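Local coordinates for bacteriocin immunity protein (Pseudomonas aeruginosa, PDB 6W0V), which binds the nuclease domain of its cognate toxin, pyocin S8, and so probably protects the producing cell from the toxin's DNase activity, at residues Asp48-Pro53 / Glu62-Arg67; Ser14-Leu19 / Tyr35-Ala40; Glu18-Ser23 / Glu57-Glu62. The protein carries 1 engineered substitution. All coordinates share one frame; numbering follows the deposited sequence.

Contact 1: Asp48-Pro53 / Glu62-Arg67; sequences DIIFYP and EGVLKR
The short helix 48-51 lies against the first turns of helix 61-74, with CA of Ile50 and CA of Val64 5.6 Å apart, the closest pairing of the two backbones. Arg67 carries the contact. Its CG stands anti to the carbonyl carbon (chi1 -70°), and a bend at chi3 turns the guanidinium back along its own helix, so that one face lies over Gly63 O and Val64 N. Side-on, NE and NH2 both grip a single atom, the carbonyl oxygen of Ile49. NH2 bonds to Ile49 O at 2.7 Å, nearly along the C=O axis; NE bonds to Ile49 O at 3.0 Å, in the carbonyl plane and on a lone pair, though less straight. Both bonds keep the oxygen within the guanidinium plane. Pro53 CB lies over the other face, 3.8 Å from Arg67 NH2. A water donates to Ile50 O and accepts a weak bond from Arg67 NH2.

Along the aliphatic stem of Arg67, Ile49 slides past in the opposite direction, and Ile49 CG1 comes within 3.4 Å of Arg67 CB. Val64 sends CG2 to 3.8 Å from Ile50 CA, while its CG1 meets Ile50 CG1 at 3.8 Å as the two side chains cross obliquely. The outer face of helix 48-51 turns to pyocin S8, where Phe51 stacks on Phe81 of the toxin chain and Tyr52 OH bonds to its Phe81 O. NH1 of Arg67 bonds to Glu58 O. A buried cation thus ties carbonyls of two chain segments together, with a weak, long ion pair to Glu57. Pro53, four residues on, has no N-H for Ile49 O; Arg67 supplies the donors instead, and its charge probably polarises that carbonyl.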
# COMPACT_ATOMS: atom_id res chain seq x y z
N ASP B 48 0.75 4.51 -9.29
CA ASP B 48 1.60 5.62 -8.81
C ASP B 48 0.81 6.92 -8.92
O ASP B 48 1.02 7.80 -8.11
CB ASP B 48 2.87 5.78 -9.62
CG ASP B 48 3.88 4.69 -9.35
OD1 ASP B 48 3.54 3.78 -8.56
OD2 ASP B 48 4.96 4.76 -9.91
N ILE B 49 -0.07 6.99 -9.91
CA ILE B 49 -0.82 8.24 -10.18
C ILE B 49 -1.71 8.55 -8.97
O ILE B 49 -2.00 9.72 -8.72
CB ILE B 49 -1.59 8.07 -11.50
CG1 ILE B 49 -1.63 9.38 -12.28
CG2 ILE B 49 -2.95 7.44 -11.27
CD1 ILE B 49 -0.27 9.77 -12.83
N ILE B 50 -2.08 7.53 -8.19
CA ILE B 50 -2.87 7.69 -6.95
C ILE B 50 -1.91 7.74 -5.76
O ILE B 50 -2.03 8.65 -4.94
CB ILE B 50 -3.85 6.52 -6.79
CG1 ILE B 50 -4.78 6.40 -7.99
CG2 ILE B 50 -4.61 6.66 -5.48
CD1 ILE B 50 -5.47 5.07 -8.09
N PHE B 51 -1.05 6.74 -5.65
CA PHE B 51 -0.33 6.45 -4.39
C PHE B 51 1.02 7.14 -4.31
O PHE B 51 1.52 7.29 -3.21
CB PHE B 51 -0.18 4.94 -4.22
CG PHE B 51 -1.51 4.32 -3.92
CD1 PHE B 51 -1.99 4.28 -2.63
CD2 PHE B 51 -2.30 3.82 -4.94
CE1 PHE B 51 -3.24 3.75 -2.36
CE2 PHE B 51 -3.54 3.27 -4.66
CZ PHE B 51 -4.01 3.25 -3.37
N TYR B 52 1.57 7.56 -5.44
CA TYR B 52 2.91 8.19 -5.49
C TYR B 52 2.82 9.46 -6.30
O TYR B 52 3.54 9.62 -7.28
CB TYR B 52 3.94 7.20 -6.00
CG TYR B 52 4.13 6.12 -4.98
CD1 TYR B 52 5.03 6.30 -3.95
CD2 TYR B 52 3.32 5.00 -4.98
CE1 TYR B 52 5.18 5.35 -2.96
CE2 TYR B 52 3.46 4.04 -3.99
CZ TYR B 52 4.38 4.23 -2.99
OH TYR B 52 4.53 3.29 -2.02
N PRO B 53 2.00 10.43 -5.86
CA PRO B 53 2.04 11.75 -6.47
C PRO B 53 3.48 12.26 -6.28
O PRO B 53 4.03 12.05 -5.21
CB PRO B 53 1.00 12.55 -5.68
CG PRO B 53 0.94 11.84 -4.34
CD PRO B 53 1.11 10.37 -4.69
N GLU B 62 -8.70 15.21 -6.81
CA GLU B 62 -8.65 16.16 -7.95
C GLU B 62 -7.33 15.99 -8.71
O GLU B 62 -7.37 15.98 -9.93
CB GLU B 62 -8.82 17.60 -7.48
CG GLU B 62 -10.19 17.84 -6.90
CD GLU B 62 -10.33 17.51 -5.42
OE1 GLU B 62 -11.44 17.69 -4.90
OE2 GLU B 62 -9.32 17.10 -4.81
N GLY B 63 -6.20 15.87 -8.00
CA GLY B 63 -4.88 15.69 -8.62
C GLY B 63 -4.86 14.40 -9.40
O GLY B 63 -4.40 14.35 -10.52
N VAL B 64 -5.35 13.34 -8.79
CA VAL B 64 -5.38 12.02 -9.48
C VAL B 64 -6.21 12.17 -10.74
O VAL B 64 -5.78 11.73 -11.79
CB VAL B 64 -5.96 10.92 -8.59
CG1 VAL B 64 -6.14 9.64 -9.39
CG2 VAL B 64 -5.11 10.69 -7.35
N LEU B 65 -7.40 12.76 -10.60
CA LEU B 65 -8.33 12.90 -11.74
C LEU B 65 -7.62 13.72 -12.81
O LEU B 65 -7.65 13.30 -13.97
CB LEU B 65 -9.61 13.58 -11.27
CG LEU B 65 -10.65 13.76 -12.37
CD1 LEU B 65 -11.25 12.43 -12.78
CD2 LEU B 65 -11.72 14.73 -11.91
N LYS B 66 -6.99 14.82 -12.42
CA LYS B 66 -6.23 15.67 -13.37
C LYS B 66 -5.15 14.83 -14.06
O LYS B 66 -5.02 14.87 -15.27
CB LYS B 66 -5.57 16.84 -12.66
CG LYS B 66 -4.88 17.79 -13.62
CD LYS B 66 -4.01 18.82 -12.96
CE LYS B 66 -2.60 18.33 -12.73
NZ LYS B 66 -1.68 19.44 -12.38
N ARG B 67 -4.36 14.09 -13.29
CA ARG B 67 -3.24 13.34 -13.89
C ARG B 67 -3.79 12.34 -14.90
O ARG B 67 -3.19 12.17 -15.97
CB ARG B 67 -2.41 12.70 -12.78
CG ARG B 67 -1.64 13.74 -11.98
CD ARG B 67 -0.64 13.07 -11.08
NE ARG B 67 -1.22 12.39 -9.94
CZ ARG B 67 -1.65 12.98 -8.84
NH1 ARG B 67 -1.63 14.29 -8.71
NH2 ARG B 67 -2.10 12.25 -7.83
O HOH W 1 -2.51 11.44 -5.19

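Contact 2: Ser14-Leu19 / Tyr35-Ala40; sequences SLISEL and YAIVNA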
# COMPACT_ATOMS: atom_id res chain seq x y z
N SER B 14 -15.55 10.08 -7.87
CA SER B 14 -16.09 9.42 -6.66
C SER B 14 -15.19 8.24 -6.29
O SER B 14 -14.82 8.15 -5.11
CB SER B 14 -17.50 8.99 -6.86
OG SER B 14 -18.07 8.53 -5.64
N LEU B 15 -14.84 7.39 -7.27
CA LEU B 15 -13.94 6.22 -7.04
C LEU B 15 -12.64 6.72 -6.43
O LEU B 15 -12.20 6.18 -5.41
CB LEU B 15 -13.62 5.49 -8.34
CG LEU B 15 -14.70 4.59 -8.92
CD1 LEU B 15 -14.23 4.02 -10.25
CD2 LEU B 15 -15.05 3.47 -7.94
N ILE B 16 -12.03 7.71 -7.07
CA ILE B 16 -10.71 8.23 -6.62
C ILE B 16 -10.89 8.76 -5.21
O ILE B 16 -10.03 8.49 -4.37
CB ILE B 16 -10.20 9.32 -7.56
CG1 ILE B 16 -10.02 8.79 -8.99
CG2 ILE B 16 -8.92 9.90 -7.00
CD1 ILE B 16 -9.87 9.88 -10.02
N SER B 17 -11.95 9.54 -4.99
CA SER B 17 -12.23 10.19 -3.70
C SER B 17 -12.28 9.12 -2.61
O SER B 17 -11.72 9.35 -1.54
CB SER B 17 -13.49 10.96 -3.75
OG SER B 17 -13.75 11.57 -2.49
N GLU B 18 -12.90 7.98 -2.91
CA GLU B 18 -13.00 6.85 -1.95
C GLU B 18 -11.62 6.54 -1.38
O GLU B 18 -11.51 6.36 -0.18
CB GLU B 18 -13.58 5.60 -2.61
CG GLU B 18 -15.03 5.74 -2.97
CD GLU B 18 -15.67 4.44 -3.44
OE1 GLU B 18 -15.45 3.42 -2.78
OE2 GLU B 18 -16.39 4.47 -4.45
N LEU B 19 -10.60 6.48 -2.23
CA LEU B 19 -9.24 6.09 -1.79
C LEU B 19 -8.71 7.09 -0.76
O LEU B 19 -7.96 6.68 0.12
CB LEU B 19 -8.32 5.96 -2.99
CG LEU B 19 -8.74 4.90 -4.00
CD1 LEU B 19 -7.77 4.84 -5.15
CD2 LEU B 19 -8.87 3.54 -3.33
N TYR B 35 -8.14 -0.55 -8.80
CA TYR B 35 -7.98 -1.13 -10.15
C TYR B 35 -9.08 -0.64 -11.07
O TYR B 35 -8.80 -0.55 -12.26
CB TYR B 35 -7.80 -2.63 -10.07
CG TYR B 35 -6.37 -2.85 -9.71
CD1 TYR B 35 -5.38 -2.69 -10.67
CD2 TYR B 35 -5.99 -2.97 -8.40
CE1 TYR B 35 -4.04 -2.79 -10.34
CE2 TYR B 35 -4.65 -3.08 -8.05
CZ TYR B 35 -3.68 -2.99 -9.03
OH TYR B 35 -2.35 -3.09 -8.71
N ALA B 36 -10.26 -0.33 -10.54
CA ALA B 36 -11.32 0.27 -11.38
C ALA B 36 -10.71 1.54 -11.95
O ALA B 36 -10.83 1.80 -13.16
CB ALA B 36 -12.57 0.54 -10.59
N ILE B 37 -10.01 2.28 -11.11
CA ILE B 37 -9.41 3.58 -11.51
C ILE B 37 -8.25 3.31 -12.46
O ILE B 37 -8.22 3.86 -13.56
CB ILE B 37 -8.93 4.38 -10.30
CG1 ILE B 37 -10.12 4.77 -9.43
CG2 ILE B 37 -8.11 5.58 -10.75
CD1 ILE B 37 -9.74 5.15 -8.05
N VAL B 38 -7.29 2.53 -12.01
CA VAL B 38 -6.00 2.39 -12.73
C VAL B 38 -6.23 1.65 -14.04
O VAL B 38 -5.63 2.05 -15.04
CB VAL B 38 -4.97 1.70 -11.81
CG1 VAL B 38 -3.80 1.12 -12.57
CG2 VAL B 38 -4.52 2.68 -10.74
N ASN B 39 -7.07 0.63 -14.06
CA ASN B 39 -7.29 -0.14 -15.31
C ASN B 39 -7.96 0.78 -16.33
O ASN B 39 -7.56 0.76 -17.50
CB ASN B 39 -8.10 -1.41 -15.07
CG ASN B 39 -7.33 -2.41 -14.24
OD1 ASN B 39 -6.11 -2.31 -14.14
ND2 ASN B 39 -8.03 -3.36 -13.66
N ALA B 40 -8.91 1.58 -15.88
CA ALA B 40 -9.62 2.55 -16.74
C ALA B 40 -8.62 3.60 -17.21
O ALA B 40 -8.63 3.95 -18.39
CB ALA B 40 -10.75 3.19 -16.00
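Ile37 carries this helix-helix contact: from helix 27-41 it points at helix 9-21 and reaches in among Leu15, Ile16 and Leu19. With CG1 anti to the carbonyl carbon (chi1 -65°) and CD1 extended beyond it (chi2 162°), the side chain puts its tip close to the opposite backbone, CD1 lying 3.5 Å from Ile16 CA. The same methyl meets Leu19 CD1 tip to tip at 3.5 Å. Ile16 crosses Ile37 at about a right angle, its CG1 3.8 Å from Ile37 CD1, and Leu15 lies alongside, CB 3.7 Å from Ile37 CG1. No hydrogen bond joins the two segments; the tight part is wholly aliphatic.

The axes of the two segments approach to 9.7 Å and run at 128° to each other, a steeply inclined crossing of the first two long helices in the small all-helical fold of the colicin and pyocin immunity proteins. Further apolar side chains close over the centre: Ile68 of helix 61-74 and Ile50 of helix 48-51 touch Ile37, and Val64 and Leu65 pack on Ile16.

On the looser, partly exposed side, Leu15 CD1 touches Ala36 CB at 3.9 Å, a single pair of methyls, with His7 also beside Leu15. Glu18 turns its carboxylate to Arg22 in a salt bridge. Tyr35 faces the pyocin S8 chain, where it packs on Phe81 of that chain.

Contact 3: Glu18-Ser23 / Glu57-Glu62; sequences ELFNRS and EEDSPE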
# COMPACT_ATOMS: atom_id res chain seq x y z
N GLU B 18 -12.90 7.98 -2.91
CA GLU B 18 -13.00 6.85 -1.95
C GLU B 18 -11.62 6.54 -1.38
O GLU B 18 -11.51 6.36 -0.18
CB GLU B 18 -13.58 5.60 -2.61
CG GLU B 18 -15.03 5.74 -2.97
CD GLU B 18 -15.67 4.44 -3.44
OE1 GLU B 18 -15.45 3.42 -2.78
OE2 GLU B 18 -16.39 4.47 -4.45
N LEU B 19 -10.60 6.48 -2.23
CA LEU B 19 -9.24 6.09 -1.79
C LEU B 19 -8.71 7.09 -0.76
O LEU B 19 -7.96 6.68 0.12
CB LEU B 19 -8.32 5.96 -2.99
CG LEU B 19 -8.74 4.90 -4.00
CD1 LEU B 19 -7.77 4.84 -5.15
CD2 LEU B 19 -8.87 3.54 -3.33
N PHE B 20 -9.07 8.37 -0.87
CA PHE B 20 -8.58 9.40 0.08
C PHE B 20 -9.46 9.43 1.32
O PHE B 20 -8.93 9.75 2.39
CB PHE B 20 -8.58 10.77 -0.58
CG PHE B 20 -7.53 10.91 -1.64
CD1 PHE B 20 -7.75 10.42 -2.92
CD2 PHE B 20 -6.32 11.51 -1.36
CE1 PHE B 20 -6.78 10.53 -3.90
CE2 PHE B 20 -5.35 11.63 -2.34
CZ PHE B 20 -5.59 11.15 -3.61
N ASN B 21 -10.75 9.12 1.17
CA ASN B 21 -11.79 9.54 2.14
C ASN B 21 -12.52 8.35 2.77
O ASN B 21 -13.07 8.55 3.86
CB ASN B 21 -12.76 10.51 1.48
CG ASN B 21 -12.03 11.74 0.98
OD1 ASN B 21 -11.25 12.33 1.72
ND2 ASN B 21 -12.26 12.11 -0.26
N ARG B 22 -12.56 7.19 2.11
CA ARG B 22 -13.37 6.03 2.54
C ARG B 22 -12.46 5.08 3.33
O ARG B 22 -11.28 4.96 2.98
CB ARG B 22 -14.02 5.31 1.36
CG ARG B 22 -14.39 3.85 1.61
CD ARG B 22 -15.10 3.25 0.40
NE ARG B 22 -15.68 1.94 0.67
CZ ARG B 22 -16.19 1.11 -0.24
NH1 ARG B 22 -16.19 1.43 -1.53
NH2 ARG B 22 -16.70 -0.05 0.14
N SER B 23 -13.01 4.44 4.36
CA SER B 23 -12.34 3.31 5.04
C SER B 23 -12.78 2.01 4.37
O SER B 23 -14.00 1.70 4.37
CB SER B 23 -12.59 3.32 6.51
OG SER B 23 -11.77 4.28 7.13
N GLU B 57 3.15 17.29 -7.63
CA GLU B 57 1.78 16.86 -8.01
C GLU B 57 0.87 16.97 -6.80
O GLU B 57 1.36 16.82 -5.66
CB GLU B 57 1.82 15.44 -8.56
CG GLU B 57 2.60 15.35 -9.85
CD GLU B 57 2.70 13.96 -10.43
OE1 GLU B 57 2.98 13.85 -11.63
OE2 GLU B 57 2.50 12.99 -9.67
N GLU B 58 -0.41 17.22 -7.04
CA GLU B 58 -1.40 17.39 -5.96
C GLU B 58 -1.82 16.01 -5.47
O GLU B 58 -2.30 15.19 -6.26
CB GLU B 58 -2.61 18.21 -6.38
CG GLU B 58 -3.46 18.58 -5.19
CD GLU B 58 -4.60 19.53 -5.51
OE1 GLU B 58 -5.73 19.04 -5.69
OE2 GLU B 58 -4.34 20.73 -5.56
N ASP B 59 -1.61 15.77 -4.19
CA ASP B 59 -2.00 14.50 -3.57
C ASP B 59 -3.46 14.61 -3.16
O ASP B 59 -3.73 14.92 -2.00
CB ASP B 59 -1.05 14.22 -2.42
CG ASP B 59 -1.27 12.83 -1.87
OD1 ASP B 59 -2.01 12.07 -2.53
OD2 ASP B 59 -0.71 12.57 -0.83
N SER B 60 -4.38 14.45 -4.11
CA SER B 60 -5.84 14.62 -3.88
C SER B 60 -6.64 13.91 -4.96
O SER B 60 -6.06 13.55 -5.98
CB SER B 60 -6.19 16.08 -3.80
OG SER B 60 -5.91 16.73 -5.03
N PRO B 61 -7.96 13.65 -4.76
CA PRO B 61 -8.79 13.01 -5.77
C PRO B 61 -8.74 13.90 -7.01
O PRO B 61 -8.62 13.39 -8.09
CB PRO B 61 -10.17 12.80 -5.10
CG PRO B 61 -10.15 13.66 -3.85
CD PRO B 61 -8.69 13.87 -3.50
N GLU B 62 -8.70 15.21 -6.81
CA GLU B 62 -8.65 16.16 -7.95
C GLU B 62 -7.33 15.99 -8.71
O GLU B 62 -7.37 15.98 -9.93
CB GLU B 62 -8.82 17.60 -7.48
CG GLU B 62 -10.19 17.84 -6.90
CD GLU B 62 -10.33 17.51 -5.42
OE1 GLU B 62 -11.44 17.69 -4.90
OE2 GLU B 62 -9.32 17.10 -4.81
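The Phe20 side chain projects from helix 9-21 with CG anti to the carbonyl carbon (chi1 -70°) and its ring turned by chi2 of 82°, which lays one face against the chain at Ser60-Pro61. Pro61 CD sits 3.7 Å from the centroid of the Phe20 ring and only 13° off its normal, a CH-pi contact over the face. The Ser60-Pro61 peptide also lies over that face: Ser60 C is 3.2 Å from Phe20 CZ, and Pro61 N is over the ring toward its rim. Asp59, with CG anti to its backbone N, brings OD1 to the ring edge, 3.4 Å from Phe20 CE2; its OD2 bonds to Lys68 N of the pyocin S8 chain. Asn21 gives Pro61 a marginal touch, and its ND2 bonds to Ser17 OG. Glu58 OE1 accepts a very short bond from Ser60 OG, using the lone pair away from its other oxygen. The aromatic thus packs beside a turn that ends in a helix start: an inverse gamma turn centred on Asp59, then Ser60 as N-cap, its OG bonded to Gly63 N, and Pro61 as first residue of helix 61-74.

Overall arrangement
Contacts 1 and 2 form parts of one buried core; contact 3 lies at its surface end. The first two have centres about 10 Å apart and meet directly: Val64 CB lies 3.5 Å from Ile16 CG2, and Ile50 CD1 is 3.8 Å from Ile37 CG2, so helices 48-51 and 61-74 both pack on helices 9-21 and 27-41. Contact 3 continues contact 2 along helix 9-21, with Ile16 CG2 3.3 Å from Pro61 CA. Its centre is about 8 Å from that of contact 1, tied to it by Arg67 NH1 bonded to Glu58 O at 2.7 Å and by Pro53 packing on Asp59. Residues of all three contacts reach the pyocin S8 chain, whose Thr69 touches Leu19, Phe20 and Phe51.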